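PDB 2WVO: small S protein from Podospora anserina, which governs heterokaryon incompatibility in this fungus, setting off a lethal reaction when it meets the prion form [het-s] of an incompatible partner cell. Local coordinates for residues Phe5-Ala9 against Gly10-Val14. Residues are numbered along the deposited sequence; the frame is centred on the assembly and turned at random.
Sequences FEIVA and GALGV
The carbonyl oxygen of Ile7 is gripped from two directions on helix 3-9, near the loop that leads to helix 14-23. Gly10 N donates to Ile7 O over 3.0 Å with an N-H...O angle of 153°. It lies well above the carbonyl plane, 64° out of it, and so is not on a lone pair; the bond spans three residues, where Ala9 N to Phe5 O, at 3.0 Å, spans four. A water is the second donor to Ile7 O, at 2.7 Å, and the same water accepts the backbone N-H of Leu12 over 3.0 Å, so the amide two residues beyond Gly10 is tied back to a carbonyl of the helix. A second water lies 2.7 Å from Gly10 O and 3.2 Å from Val8 O; it has more acceptors around it than protons to give, so it need not serve both at once. The chain leaves the helical path at Gly10 and runs to Gly13, the N-cap residue of helix 14-23; the whole is a short helix-loop-helix connection at the surface of the globular HeLo domain. Across the bend the side chains of Ile7 and Leu12 meet obliquely through one methyl each, Ile7 CG2 to Leu12 CD1 at 3.8 Å. In Ile7 the CG2 branch stands anti to the backbone N, which turns it to the loop, and CG1 (chi1 -66°) leads away from it. Both side chains also rest on Leu17 and Asn20 of helix 14-23, while Ile7 and Val8 pack on Leu88 of helix 75-104. At the start of the segment, the Phe5 ring stacks with Phe5 of the second subunit, placing this helix at the dimer interface.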
# COMPACT_ATOMS: atom_id res chain seq x y z
N PHE A 5 2.72 -2.37 -13.05
CA PHE A 5 3.91 -1.52 -13.07
C PHE A 5 4.27 -0.99 -14.47
O PHE A 5 4.54 0.19 -14.64
CB PHE A 5 5.11 -2.28 -12.46
CG PHE A 5 6.32 -1.41 -12.18
CD1 PHE A 5 6.50 -0.83 -10.92
CD2 PHE A 5 7.28 -1.18 -13.17
CE1 PHE A 5 7.61 -0.03 -10.65
CE2 PHE A 5 8.40 -0.37 -12.91
CZ PHE A 5 8.56 0.19 -11.65
N GLU A 6 4.25 -1.88 -15.46
CA GLU A 6 4.53 -1.52 -16.86
C GLU A 6 3.54 -0.48 -17.39
O GLU A 6 3.93 0.49 -18.03
CB GLU A 6 4.43 -2.75 -17.78
CG GLU A 6 5.56 -3.75 -17.71
CD GLU A 6 5.31 -4.90 -18.69
OE1 GLU A 6 5.34 -4.64 -19.93
OE2 GLU A 6 5.03 -6.04 -18.23
N ILE A 7 2.26 -0.73 -17.14
CA ILE A 7 1.17 0.20 -17.50
C ILE A 7 1.38 1.60 -16.91
O ILE A 7 1.31 2.60 -17.65
CB ILE A 7 -0.21 -0.37 -17.09
CG1 ILE A 7 -0.50 -1.63 -17.92
CG2 ILE A 7 -1.33 0.69 -17.23
CD1 ILE A 7 -1.14 -2.74 -17.11
N VAL A 8 1.66 1.67 -15.61
CA VAL A 8 1.95 2.96 -14.94
C VAL A 8 3.21 3.65 -15.51
O VAL A 8 3.27 4.89 -15.55
CB VAL A 8 2.09 2.80 -13.40
CG1 VAL A 8 2.43 4.15 -12.74
CG2 VAL A 8 0.81 2.22 -12.81
N ALA A 9 4.19 2.85 -15.94
CA ALA A 9 5.41 3.36 -16.57
C ALA A 9 5.18 3.95 -17.97
O ALA A 9 6.05 4.64 -18.50
CB ALA A 9 6.48 2.25 -16.64
N GLY A 10 4.00 3.70 -18.56
CA GLY A 10 3.69 4.17 -19.93
C GLY A 10 3.22 5.61 -20.04
O GLY A 10 3.53 6.44 -19.18
N ALA A 11 2.47 5.90 -21.10
CA ALA A 11 2.03 7.28 -21.41
C ALA A 11 0.51 7.40 -21.60
O ALA A 11 0.03 8.20 -22.41
CB ALA A 11 2.79 7.83 -22.64
N LEU A 12 -0.24 6.60 -20.85
CA LEU A 12 -1.70 6.62 -20.90
C LEU A 12 -2.33 7.86 -20.25
O LEU A 12 -1.71 8.50 -19.39
CB LEU A 12 -2.27 5.34 -20.27
CG LEU A 12 -1.82 4.03 -20.92
CD1 LEU A 12 -2.43 2.83 -20.20
CD2 LEU A 12 -2.15 4.01 -22.44
N GLY A 13 -3.54 8.21 -20.68
CA GLY A 13 -4.34 9.20 -19.97
C GLY A 13 -5.15 8.49 -18.89
O GLY A 13 -5.02 7.28 -18.73
N VAL A 14 -5.97 9.24 -18.15
CA VAL A 14 -6.86 8.65 -17.13
C VAL A 14 -7.66 7.46 -17.66
O VAL A 14 -7.71 6.41 -17.02
CB VAL A 14 -7.85 9.70 -16.52
CG1 VAL A 14 -8.73 9.07 -15.44
CG2 VAL A 14 -7.10 10.91 -15.95
O HOH W 1 0.66 5.06 -18.43
O HOH W 2 4.00 7.67 -16.84